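Local coordinates for D-hydantoinase (Ralstonia pickettii, PDB 1NFG), which probably catalyses the stereospecific, zinc-dependent hydrolysis of the cyclic amide bond of D-hydantoin derivatives, at residues C92-G97 with V125-D130; L208-R213 with T286-A291; R343-Y348 with G422-V427. All coordinates share one frame; numbering follows the deposited sequence.

Interaction 1: residues C92-G97 with V125-D130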
ATOM      1  N   CYS A  92      20.120   9.530  28.953  1.00 25.11           N
ATOM      2  CA  CYS A  92      20.658   9.076  30.226  1.00 26.64           C
ATOM      3  C   CYS A  92      20.563   7.554  30.191  1.00 26.48           C
ATOM      4  O   CYS A  92      19.465   6.992  30.142  1.00 25.52           O
ATOM      5  CB  CYS A  92      19.820   9.641  31.377  1.00 28.25           C
ATOM      6  SG  CYS A  92      20.250   9.013  33.018  1.00 27.79           S
ATOM      7  N   GLN A  93      21.714   6.892  30.220  1.00 27.44           N
ATOM      8  CA  GLN A  93      21.750   5.436  30.138  1.00 28.54           C
ATOM      9  C   GLN A  93      21.872   4.664  31.449  1.00 27.42           C
ATOM     10  O   GLN A  93      22.813   4.861  32.217  1.00 27.82           O
ATOM     11  CB  GLN A  93      22.886   5.009  29.205  1.00 29.19           C
ATOM     12  CG  GLN A  93      22.823   3.544  28.825  1.00 33.44           C
ATOM     13  CD  GLN A  93      23.870   3.170  27.803  1.00 36.46           C
ATOM     14  OE1 GLN A  93      25.066   3.177  28.093  1.00 39.08           O
ATOM     15  NE2 GLN A  93      23.427   2.848  26.593  1.00 38.25           N
ATOM     16  N   GLN A  94      20.919   3.768  31.690  1.00 26.18           N
ATOM     17  CA  GLN A  94      20.933   2.935  32.889  1.00 25.73           C
ATOM     18  C   GLN A  94      22.063   1.918  32.779  1.00 25.79           C
ATOM     19  O   GLN A  94      22.468   1.543  31.680  1.00 25.03           O
ATOM     20  CB  GLN A  94      19.601   2.191  33.040  1.00 24.65           C
ATOM     21  CG  GLN A  94      19.645   0.983  33.964  1.00 24.50           C
ATOM     22  CD  GLN A  94      18.392   0.127  33.862  1.00 26.84           C
ATOM     23  OE1 GLN A  94      17.928  -0.174  32.763  1.00 29.23           O
ATOM     24  NE2 GLN A  94      17.845  -0.278  35.003  1.00 26.56           N
ATOM     25  N   ASP A  95      22.583   1.491  33.923  1.00 27.45           N
ATOM     26  CA  ASP A  95      23.645   0.493  33.957  1.00 27.39           C
ATOM     27  C   ASP A  95      22.992  -0.796  34.418  1.00 26.93           C
ATOM     28  O   ASP A  95      22.191  -0.786  35.350  1.00 26.29           O
ATOM     29  CB  ASP A  95      24.735   0.910  34.938  1.00 28.30           C
ATOM     30  CG  ASP A  95      25.518   2.108  34.453  1.00 31.05           C
ATOM     31  OD1 ASP A  95      26.216   1.981  33.426  1.00 30.11           O
ATOM     32  OD2 ASP A  95      25.432   3.179  35.096  1.00 34.96           O
ATOM     33  N   ARG A  96      23.313  -1.903  33.761  1.00 28.07           N
ATOM     34  CA  ARG A  96      22.716  -3.180  34.135  1.00 30.98           C
ATOM     35  C   ARG A  96      22.901  -3.468  35.625  1.00 29.89           C
ATOM     36  O   ARG A  96      24.001  -3.354  36.164  1.00 27.65           O
ATOM     37  CB  ARG A  96      23.322  -4.308  33.302  1.00 33.50           C
ATOM     38  CG  ARG A  96      22.743  -5.683  33.592  1.00 40.93           C
ATOM     39  CD  ARG A  96      23.574  -6.741  32.893  1.00 48.73           C
ATOM     40  NE  ARG A  96      24.993  -6.376  32.934  1.00 57.87           N
ATOM     41  CZ  ARG A  96      25.992  -7.125  32.470  1.00 61.65           C
ATOM     42  NH1 ARG A  96      25.747  -8.312  31.920  1.00 64.06           N
ATOM     43  NH2 ARG A  96      27.243  -6.679  32.546  1.00 62.15           N
ATOM     44  N   GLY A  97      21.814  -3.825  36.291  1.00 30.33           N
ATOM     45  CA  GLY A  97      21.902  -4.123  37.705  1.00 32.11           C
ATOM     46  C   GLY A  97      21.708  -2.922  38.611  1.00 33.44           C
ATOM     47  O   GLY A  97      21.613  -3.073  39.830  1.00 34.37           O
ATOM     48  N   VAL A 125      16.063   2.451  29.279  1.00 23.47           N
ATOM     49  CA  VAL A 125      15.797   1.309  30.137  1.00 22.32           C
ATOM     50  C   VAL A 125      16.327   0.045  29.456  1.00 23.57           C
ATOM     51  O   VAL A 125      15.710  -0.463  28.522  1.00 23.53           O
ATOM     52  CB  VAL A 125      14.297   1.149  30.379  1.00 20.65           C
ATOM     53  CG1 VAL A 125      14.035  -0.040  31.284  1.00 20.31           C
ATOM     54  CG2 VAL A 125      13.742   2.415  30.984  1.00 22.20           C
ATOM     55  N   LEU A 126      17.475  -0.451  29.908  1.00 23.97           N
ATOM     56  CA  LEU A 126      18.045  -1.659  29.328  1.00 24.05           C
ATOM     57  C   LEU A 126      18.114  -2.842  30.307  1.00 25.66           C
ATOM     58  O   LEU A 126      18.703  -3.880  29.998  1.00 27.13           O
ATOM     59  CB  LEU A 126      19.429  -1.359  28.742  1.00 21.98           C
ATOM     60  CG  LEU A 126      20.419  -0.524  29.553  1.00 23.85           C
ATOM     61  CD1 LEU A 126      20.824  -1.253  30.831  1.00 23.62           C
ATOM     62  CD2 LEU A 126      21.636  -0.243  28.688  1.00 21.82           C
ATOM     63  N   ASP A 127      17.503  -2.690  31.478  1.00 24.87           N
ATOM     64  CA  ASP A 127      17.479  -3.746  32.485  1.00 25.25           C
ATOM     65  C   ASP A 127      16.141  -3.613  33.202  1.00 25.88           C
ATOM     66  O   ASP A 127      16.071  -3.189  34.357  1.00 24.77           O
ATOM     67  CB  ASP A 127      18.648  -3.582  33.464  1.00 26.73           C
ATOM     68  CG  ASP A 127      18.715  -4.704  34.489  1.00 28.56           C
ATOM     69  OD1 ASP A 127      18.259  -5.824  34.179  1.00 29.30           O
ATOM     70  OD2 ASP A 127      19.236  -4.474  35.602  1.00 29.80           O
ATOM     71  N   PRO A 128      15.055  -3.995  32.509  1.00 26.38           N
ATOM     72  CA  PRO A 128      13.647  -3.969  32.918  1.00 26.62           C
ATOM     73  C   PRO A 128      13.253  -4.726  34.175  1.00 27.96           C
ATOM     74  O   PRO A 128      12.341  -5.553  34.141  1.00 29.30           O
ATOM     75  CB  PRO A 128      12.931  -4.505  31.688  1.00 24.43           C
ATOM     76  CG  PRO A 128      13.887  -5.507  31.194  1.00 24.17           C
ATOM     77  CD  PRO A 128      15.203  -4.772  31.264  1.00 24.90           C
ATOM     78  N   THR A 129      13.920  -4.432  35.283  1.00 28.34           N
ATOM     79  CA  THR A 129      13.605  -5.088  36.546  1.00 29.05           C
ATOM     80  C   THR A 129      12.242  -4.619  37.015  1.00 29.56           C
ATOM     81  O   THR A 129      11.806  -3.526  36.663  1.00 30.45           O
ATOM     82  CB  THR A 129      14.633  -4.732  37.622  1.00 29.23           C
ATOM     83  OG1 THR A 129      15.897  -5.305  37.273  1.00 29.49           O
ATOM     84  CG2 THR A 129      14.190  -5.255  38.981  1.00 32.45           C
ATOM     85  N   ASP A 130      11.560  -5.444  37.799  1.00 30.53           N
ATOM     86  CA  ASP A 130      10.253  -5.065  38.316  1.00 32.26           C
ATOM     87  C   ASP A 130      10.349  -3.693  38.975  1.00 32.75           C
ATOM     88  O   ASP A 130       9.513  -2.820  38.739  1.00 33.44           O
ATOM     89  CB  ASP A 130       9.768  -6.093  39.336  1.00 34.43           C
ATOM     90  CG  ASP A 130       9.165  -7.318  38.684  1.00 37.01           C
ATOM     91  OD1 ASP A 130       9.711  -7.773  37.660  1.00 39.44           O
ATOM     92  OD2 ASP A 130       8.149  -7.831  39.200  1.00 38.18           O
TER
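Gln94 OE1 is gripped by two successive backbone N-H groups of the facing loop. Leu126 N lies 2.9 Å from Gln94 OE1 and reaches it nearly along the C=O axis (C=O...N 164°). Asp127 N is just as near, but both N-H groups point off the oxygen, the Asp127 one more so, and its bond is weak. The other end of the amide is used too: Gln94 NE2 gives a long, weak bond of 3.5 Å to Asp127 O and another to His98 O, which settles which way the amide is flipped. With CG anti to the backbone N (chi1 161°) and the chain extended beyond it, Gln94 spans the gap between the two backbones.

Asp127 makes the reciprocal bond, from side chain to backbone: Gly97 N donates to Asp127 OD2 at 2.7 Å, coming from above the carboxylate plane. The Gln94 and Asp127 side chains cross at about a right angle, their amide and carboxylate planes turned 43° apart, and Asp127 CB lies 3.7 Å from Gln94 CD.

Both Leu126 methyls lie against a backbone oxygen, with Leu126 CD1 3.4 Å from Gln94 O. CD1 is also near Gln94 CG, while Leu126 CD2 reaches on to Gln93 CG at 4.0 Å; Trp107 of helix 100-111 also touches Gln93. The Gln93 side chain is about 7 Å from that of the zinc ligand His59. Two loops that leave the C-terminal ends of adjacent parallel strands, 85-93 and 118-124, are thus tied together at the end of the amidohydrolase TIM barrel that carries the metal site.

Interaction 2: residues L208-R213 with T286-A291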
ATOM      1  N   LEU A 208      25.575  -4.077   5.147  1.00 25.30           N
ATOM      2  CA  LEU A 208      24.949  -5.257   4.566  1.00 24.13           C
ATOM      3  C   LEU A 208      24.405  -6.213   5.627  1.00 24.36           C
ATOM      4  O   LEU A 208      23.430  -6.931   5.377  1.00 25.26           O
ATOM      5  CB  LEU A 208      25.944  -5.985   3.665  1.00 22.69           C
ATOM      6  CG  LEU A 208      26.578  -5.104   2.581  1.00 23.31           C
ATOM      7  CD1 LEU A 208      27.562  -5.921   1.760  1.00 20.15           C
ATOM      8  CD2 LEU A 208      25.496  -4.515   1.690  1.00 20.73           C
ATOM      9  N   SER A 209      25.017  -6.220   6.808  1.00 22.65           N
ATOM     10  CA  SER A 209      24.569  -7.112   7.872  1.00 23.17           C
ATOM     11  C   SER A 209      23.268  -6.640   8.506  1.00 22.54           C
ATOM     12  O   SER A 209      22.641  -7.369   9.279  1.00 21.63           O
ATOM     13  CB  SER A 209      25.657  -7.270   8.948  1.00 25.18           C
ATOM     14  OG  SER A 209      25.938  -6.053   9.619  1.00 28.10           O
ATOM     15  N   ARG A 210      22.865  -5.415   8.191  1.00 22.25           N
ATOM     16  CA  ARG A 210      21.620  -4.882   8.723  1.00 23.26           C
ATOM     17  C   ARG A 210      20.919  -3.997   7.698  1.00 23.15           C
ATOM     18  O   ARG A 210      20.818  -2.779   7.850  1.00 23.38           O
ATOM     19  CB  ARG A 210      21.868  -4.144  10.050  1.00 22.73           C
ATOM     20  CG  ARG A 210      23.111  -3.287  10.105  1.00 22.66           C
ATOM     21  CD  ARG A 210      23.690  -3.243  11.519  1.00 23.27           C
ATOM     22  NE  ARG A 210      22.695  -2.929  12.544  1.00 22.37           N
ATOM     23  CZ  ARG A 210      22.743  -3.403  13.789  1.00 21.90           C
ATOM     24  NH1 ARG A 210      23.730  -4.208  14.155  1.00 24.37           N
ATOM     25  NH2 ARG A 210      21.805  -3.087  14.668  1.00 20.44           N
ATOM     26  N   PRO A 211      20.405  -4.629   6.633  1.00 22.82           N
ATOM     27  CA  PRO A 211      19.696  -3.981   5.530  1.00 21.40           C
ATOM     28  C   PRO A 211      18.339  -3.431   5.962  1.00 19.66           C
ATOM     29  O   PRO A 211      17.817  -3.786   7.023  1.00 20.36           O
ATOM     30  CB  PRO A 211      19.568  -5.106   4.512  1.00 20.05           C
ATOM     31  CG  PRO A 211      19.340  -6.287   5.393  1.00 20.45           C
ATOM     32  CD  PRO A 211      20.384  -6.094   6.467  1.00 21.95           C
ATOM     33  N   PRO A 212      17.744  -2.568   5.129  1.00 17.79           N
ATOM     34  CA  PRO A 212      16.446  -1.938   5.380  1.00 15.53           C
ATOM     35  C   PRO A 212      15.379  -2.824   6.014  1.00 15.75           C
ATOM     36  O   PRO A 212      14.630  -2.369   6.879  1.00 16.68           O
ATOM     37  CB  PRO A 212      16.040  -1.447   4.000  1.00 13.73           C
ATOM     38  CG  PRO A 212      17.354  -1.026   3.422  1.00 14.47           C
ATOM     39  CD  PRO A 212      18.269  -2.172   3.807  1.00 14.83           C
ATOM     40  N   ARG A 213      15.301  -4.083   5.598  1.00 15.24           N
ATOM     41  CA  ARG A 213      14.283  -4.972   6.146  1.00 14.95           C
ATOM     42  C   ARG A 213      14.420  -5.116   7.655  1.00 15.37           C
ATOM     43  O   ARG A 213      13.420  -5.180   8.371  1.00 14.28           O
ATOM     44  CB  ARG A 213      14.372  -6.350   5.507  1.00 16.51           C
ATOM     45  CG  ARG A 213      13.095  -7.151   5.648  1.00 16.63           C
ATOM     46  CD  ARG A 213      12.118  -6.691   4.596  1.00 19.45           C
ATOM     47  NE  ARG A 213      11.032  -5.869   5.115  1.00 18.00           N
ATOM     48  CZ  ARG A 213      10.416  -4.938   4.394  1.00 16.56           C
ATOM     49  NH1 ARG A 213      10.796  -4.712   3.142  1.00 12.70           N
ATOM     50  NH2 ARG A 213       9.405  -4.255   4.911  1.00 19.38           N
ATOM     51  N   THR A 286      24.548   3.379  13.264  1.00 22.40           N
ATOM     52  CA  THR A 286      23.359   2.554  13.156  1.00 21.77           C
ATOM     53  C   THR A 286      22.048   3.309  13.355  1.00 21.31           C
ATOM     54  O   THR A 286      21.943   4.149  14.245  1.00 21.61           O
ATOM     55  CB  THR A 286      23.443   1.410  14.187  1.00 23.41           C
ATOM     56  OG1 THR A 286      24.590   0.601  13.899  1.00 25.51           O
ATOM     57  CG2 THR A 286      22.186   0.554  14.164  1.00 22.66           C
ATOM     58  N   PRO A 287      21.029   3.016  12.523  1.00 20.86           N
ATOM     59  CA  PRO A 287      21.083   2.034  11.435  1.00 19.45           C
ATOM     60  C   PRO A 287      22.109   2.447  10.386  1.00 20.43           C
ATOM     61  O   PRO A 287      22.591   3.580  10.393  1.00 22.39           O
ATOM     62  CB  PRO A 287      19.657   2.032  10.911  1.00 18.80           C
ATOM     63  CG  PRO A 287      18.863   2.226  12.158  1.00 18.29           C
ATOM     64  CD  PRO A 287      19.626   3.350  12.836  1.00 21.55           C
ATOM     65  N   PRO A 288      22.452   1.537   9.464  1.00 20.60           N
ATOM     66  CA  PRO A 288      23.439   1.829   8.419  1.00 20.04           C
ATOM     67  C   PRO A 288      23.031   2.923   7.444  1.00 20.40           C
ATOM     68  O   PRO A 288      21.844   3.168   7.226  1.00 19.56           O
ATOM     69  CB  PRO A 288      23.594   0.486   7.695  1.00 19.64           C
ATOM     70  CG  PRO A 288      23.083  -0.519   8.664  1.00 19.14           C
ATOM     71  CD  PRO A 288      21.919   0.175   9.301  1.00 19.59           C
ATOM     72  N   ALA A 289      24.032   3.568   6.850  1.00 20.74           N
ATOM     73  CA  ALA A 289      23.792   4.597   5.852  1.00 20.49           C
ATOM     74  C   ALA A 289      23.068   3.892   4.708  1.00 20.64           C
ATOM     75  O   ALA A 289      23.426   2.771   4.336  1.00 20.00           O
ATOM     76  CB  ALA A 289      25.106   5.161   5.363  1.00 19.41           C
ATOM     77  N   ARG A 290      22.057   4.543   4.146  1.00 20.69           N
ATOM     78  CA  ARG A 290      21.286   3.950   3.064  1.00 21.09           C
ATOM     79  C   ARG A 290      21.729   4.368   1.661  1.00 22.09           C
ATOM     80  O   ARG A 290      22.919   4.349   1.349  1.00 22.70           O
ATOM     81  CB  ARG A 290      19.812   4.275   3.277  1.00 20.88           C
ATOM     82  CG  ARG A 290      19.297   3.853   4.646  1.00 21.28           C
ATOM     83  CD  ARG A 290      19.653   2.404   4.942  1.00 20.56           C
ATOM     84  NE  ARG A 290      18.931   1.892   6.102  1.00 20.82           N
ATOM     85  CZ  ARG A 290      19.133   0.691   6.637  1.00 20.83           C
ATOM     86  NH1 ARG A 290      20.041  -0.128   6.117  1.00 20.50           N
ATOM     87  NH2 ARG A 290      18.425   0.309   7.690  1.00 21.17           N
ATOM     88  N   ALA A 291      20.773   4.733   0.811  1.00 23.65           N
ATOM     89  CA  ALA A 291      21.090   5.147  -0.554  1.00 25.11           C
ATOM     90  C   ALA A 291      20.520   6.528  -0.858  1.00 27.16           C
ATOM     91  O   ALA A 291      19.687   7.040  -0.104  1.00 28.30           O
ATOM     92  CB  ALA A 291      20.541   4.137  -1.538  1.00 23.12           C
TER
HETATM   93  O   HOH W   1      18.859  -1.853   9.764  1.00 23.01           O
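At the zinc-bearing mouth of the TIM barrel, Thr286, a probable substrate-binding residue whose side chain is about 6 Å from a zinc ion, meets Arg210 in the residues leading into helix 212-229. Thr286 CG2 touches the end of the Arg210 side chain, 3.7 Å from Arg210 NH2, as the two side chains cross. Thr286 OG1 lies over one face of the Arg210 guanidinium, offset toward its rim, but its hydrogen bond goes to Asn335 OD1; Arg210 NH2 makes a salt bridge with Glu183. The Pro288 ring lies beside the aliphatic part of Arg210 and crosses it at about a right angle, though the exact closeness is doubtful.

The direct polar link comes from Arg290 NH1, which donates to Arg210 O at 3.3 Å in a nearly straight bond (N-H...O 165°), near the guanidinium plane and on a lone pair of the carbonyl. A water joins the same two groups: it donates to Arg210 O at 2.9 Å and accepts from Arg290 NH2 at 3.0 Å. Pro212 lies over one face of the Arg290 guanidinium, its CA 3.6 Å above the plane and offset toward the rim, and the two side chains slide past each other in opposite directions. Glu215 forms a salt bridge with Arg290 NH2, and Thr239 OG1 bonds to Arg290 NE.

Both buried arginines thus have a carboxylate partner that would balance their charge, and Arg210 O receives two donors. With bonds at NE, NH1 and NH2, the Arg290 guanidinium has little freedom to turn, and it ties the loop of Thr286 to the residues leading into helix 212-229.

Interaction 3: residues R343-Y348 with G422-V427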
ATOM      1  N   ARG A 343      24.781  19.898  12.664  1.00 22.78           N
ATOM      2  CA  ARG A 343      23.349  19.727  12.423  1.00 23.05           C
ATOM      3  C   ARG A 343      22.631  20.875  11.715  1.00 23.60           C
ATOM      4  O   ARG A 343      22.146  20.697  10.600  1.00 24.06           O
ATOM      5  CB  ARG A 343      22.601  19.392  13.721  1.00 21.59           C
ATOM      6  CG  ARG A 343      21.137  18.995  13.466  1.00 21.12           C
ATOM      7  CD  ARG A 343      20.364  18.646  14.734  1.00 17.90           C
ATOM      8  NE  ARG A 343      20.327  19.753  15.683  1.00 19.83           N
ATOM      9  CZ  ARG A 343      19.212  20.278  16.180  1.00 21.07           C
ATOM     10  NH1 ARG A 343      18.032  19.794  15.815  1.00 22.48           N
ATOM     11  NH2 ARG A 343      19.275  21.286  17.042  1.00 20.58           N
ATOM     12  N   LEU A 344      22.561  22.044  12.343  1.00 24.01           N
ATOM     13  CA  LEU A 344      21.861  23.173  11.733  1.00 23.22           C
ATOM     14  C   LEU A 344      22.368  23.557  10.349  1.00 24.14           C
ATOM     15  O   LEU A 344      21.579  23.659   9.410  1.00 25.98           O
ATOM     16  CB  LEU A 344      21.898  24.408  12.643  1.00 20.56           C
ATOM     17  CG  LEU A 344      21.142  24.404  13.976  1.00 17.96           C
ATOM     18  CD1 LEU A 344      20.462  25.736  14.151  1.00 16.86           C
ATOM     19  CD2 LEU A 344      20.112  23.307  14.021  1.00 17.80           C
ATOM     20  N   MET A 345      23.668  23.778  10.209  1.00 24.01           N
ATOM     21  CA  MET A 345      24.198  24.159   8.907  1.00 25.26           C
ATOM     22  C   MET A 345      23.804  23.167   7.828  1.00 25.60           C
ATOM     23  O   MET A 345      23.348  23.558   6.753  1.00 27.19           O
ATOM     24  CB  MET A 345      25.720  24.287   8.949  1.00 25.57           C
ATOM     25  CG  MET A 345      26.218  25.543   9.654  1.00 26.60           C
ATOM     26  SD  MET A 345      28.015  25.687   9.581  1.00 28.22           S
ATOM     27  CE  MET A 345      28.488  24.442  10.800  1.00 27.60           C
ATOM     28  N   MET A 346      23.974  21.882   8.121  1.00 25.92           N
ATOM     29  CA  MET A 346      23.639  20.824   7.176  1.00 24.51           C
ATOM     30  C   MET A 346      22.153  20.809   6.808  1.00 24.30           C
ATOM     31  O   MET A 346      21.798  20.720   5.635  1.00 25.40           O
ATOM     32  CB  MET A 346      24.053  19.471   7.752  1.00 24.02           C
ATOM     33  CG  MET A 346      25.552  19.290   7.846  1.00 24.23           C
ATOM     34  SD  MET A 346      26.337  19.348   6.220  1.00 27.47           S
ATOM     35  CE  MET A 346      26.801  20.968   6.185  1.00 28.96           C
ATOM     36  N   VAL A 347      21.281  20.897   7.803  1.00 23.18           N
ATOM     37  CA  VAL A 347      19.854  20.902   7.533  1.00 23.04           C
ATOM     38  C   VAL A 347      19.493  22.170   6.766  1.00 26.02           C
ATOM     39  O   VAL A 347      18.654  22.140   5.860  1.00 26.45           O
ATOM     40  CB  VAL A 347      19.033  20.842   8.841  1.00 22.04           C
ATOM     41  CG1 VAL A 347      17.557  21.094   8.554  1.00 18.78           C
ATOM     42  CG2 VAL A 347      19.222  19.481   9.508  1.00 19.69           C
ATOM     43  N   TYR A 348      20.142  23.279   7.124  1.00 27.08           N
ATOM     44  CA  TYR A 348      19.891  24.564   6.478  1.00 26.64           C
ATOM     45  C   TYR A 348      20.197  24.534   4.979  1.00 27.23           C
ATOM     46  O   TYR A 348      19.576  25.260   4.199  1.00 28.53           O
ATOM     47  CB  TYR A 348      20.721  25.674   7.135  1.00 26.56           C
ATOM     48  CG  TYR A 348      20.454  27.052   6.549  1.00 25.40           C
ATOM     49  CD1 TYR A 348      19.297  27.762   6.882  1.00 25.31           C
ATOM     50  CD2 TYR A 348      21.323  27.612   5.609  1.00 24.09           C
ATOM     51  CE1 TYR A 348      19.006  28.990   6.289  1.00 24.71           C
ATOM     52  CE2 TYR A 348      21.040  28.833   5.011  1.00 24.60           C
ATOM     53  CZ  TYR A 348      19.880  29.515   5.352  1.00 24.70           C
ATOM     54  OH  TYR A 348      19.577  30.700   4.731  1.00 26.66           O
ATOM     55  N   GLY A 422      25.515  29.631   4.721  1.00 31.55           N
ATOM     56  CA  GLY A 422      24.647  29.913   5.850  1.00 31.68           C
ATOM     57  C   GLY A 422      25.319  29.350   7.087  1.00 31.59           C
ATOM     58  O   GLY A 422      25.321  28.136   7.308  1.00 31.57           O
ATOM     59  N   VAL A 423      25.888  30.237   7.898  1.00 31.38           N
ATOM     60  CA  VAL A 423      26.613  29.838   9.098  1.00 30.29           C
ATOM     61  C   VAL A 423      26.146  30.543  10.375  1.00 30.22           C
ATOM     62  O   VAL A 423      25.738  31.706  10.339  1.00 30.24           O
ATOM     63  CB  VAL A 423      28.117  30.120   8.899  1.00 29.33           C
ATOM     64  CG1 VAL A 423      28.885  29.863  10.178  1.00 30.90           C
ATOM     65  CG2 VAL A 423      28.651  29.262   7.772  1.00 27.67           C
ATOM     66  N   PRO A 424      26.185  29.836  11.523  1.00 30.15           N
ATOM     67  CA  PRO A 424      25.772  30.430  12.804  1.00 28.89           C
ATOM     68  C   PRO A 424      26.885  31.408  13.175  1.00 28.47           C
ATOM     69  O   PRO A 424      28.070  31.065  13.074  1.00 27.73           O
ATOM     70  CB  PRO A 424      25.750  29.237  13.762  1.00 28.59           C
ATOM     71  CG  PRO A 424      25.677  28.040  12.867  1.00 29.79           C
ATOM     72  CD  PRO A 424      26.520  28.413  11.691  1.00 29.24           C
ATOM     73  N   LYS A 425      26.529  32.617  13.600  1.00 28.37           N
ATOM     74  CA  LYS A 425      27.560  33.596  13.944  1.00 27.13           C
ATOM     75  C   LYS A 425      27.706  33.887  15.427  1.00 26.09           C
ATOM     76  O   LYS A 425      28.800  33.766  15.976  1.00 25.64           O
ATOM     77  CB  LYS A 425      27.336  34.892  13.161  1.00 26.61           C
ATOM     78  CG  LYS A 425      27.865  34.803  11.739  1.00 24.97           C
ATOM     79  CD  LYS A 425      29.310  34.362  11.777  1.00 25.74           C
ATOM     80  CE  LYS A 425      29.948  34.367  10.411  1.00 30.06           C
ATOM     81  NZ  LYS A 425      31.372  33.932  10.507  1.00 30.50           N
ATOM     82  N   THR A 426      26.622  34.286  16.076  1.00 24.46           N
ATOM     83  CA  THR A 426      26.693  34.540  17.501  1.00 24.49           C
ATOM     84  C   THR A 426      25.462  33.886  18.120  1.00 24.22           C
ATOM     85  O   THR A 426      24.371  33.922  17.541  1.00 23.17           O
ATOM     86  CB  THR A 426      26.756  36.061  17.828  1.00 23.95           C
ATOM     87  OG1 THR A 426      25.446  36.627  17.796  1.00 28.02           O
ATOM     88  CG2 THR A 426      27.621  36.782  16.819  1.00 22.03           C
ATOM     89  N   VAL A 427      25.657  33.272  19.287  1.00 23.63           N
ATOM     90  CA  VAL A 427      24.594  32.559  19.983  1.00 21.75           C
ATOM     91  C   VAL A 427      24.330  33.061  21.397  1.00 22.25           C
ATOM     92  O   VAL A 427      25.263  33.389  22.136  1.00 23.72           O
ATOM     93  CB  VAL A 427      24.938  31.058  20.064  1.00 20.80           C
ATOM     94  CG1 VAL A 427      23.775  30.280  20.672  1.00 20.91           C
ATOM     95  CG2 VAL A 427      25.277  30.535  18.680  1.00 20.02           C
TER
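Met345 and Pro424 make the principal apolar contact between helix 343-352 and strand 419-429. Met345 CG comes within 3.5 Å of Pro424 CD, and the two side chains cross at about a right angle. Further out, Met345 SD reaches Val423 CG2 at 4.1 Å while staying close to the same proline ring. The first torsion of Met345 starts this path by setting CG anti to the carbonyl carbon (chi1 -75°). The short segments run roughly antiparallel, at 152°, and their axes approach to 8.2 Å.

A second kind of contact is that of side chain on backbone. Met345 CG lies 3.6 Å from Gly422 O. From one helical turn further along, the Tyr348 ring obliquely reaches the same glycine, with its CE2 atom 3.9 Å from Gly422 CA. Gly422 has backbone angles that call for glycine (phi 114°); with no side chain on the Tyr348 side, it brings bare backbone up to the ring.

Polar bonds lie around the contact, with none across it. Arg343 bonds to Val310 O and Thr85 OG1, which ties the beginning of the helix to the barrel strands. Gly422 and Val423 are held by backbone bonds to strand 390-400. Aromatic neighbours complete the packing: Tyr348 meets Phe361 edge-to-face and also meets the Trp393 ring, and Trp393 touches Pro424.

The contact joins a helix attached to the barrel to a strand of the neighbouring beta-rich part of the chain. All five touching residues are buried: methionine and the tyrosine ring pack against a proline, a valine and the glycine backbone, its polar oxygen included. No directional bond sets the spacing, so across these two segments the contact rests on van der Waals fit and, presumably, exclusion of water.

Overall arrangement
The three contacts follow one another along the chain without overlapping, and none touches another. Interactions 1 and 2 both lie near the dinuclear zinc site: the Gln93 side chain of interaction 1 is about 9 Å from a zinc ion, and that of Thr286 in interaction 2 about 6 Å. Their centres are 27 Å apart, and their nearest atoms about 12 Å. Tyr153, a probable substrate ligand, lies near both, about 8 Å from the Gln93 side chain and in contact with Thr286. Interaction 3 is remote from this pocket and across the chain's centre from interaction 1, their centres 36 Å apart; its centre is 28 Å from that of interaction 2.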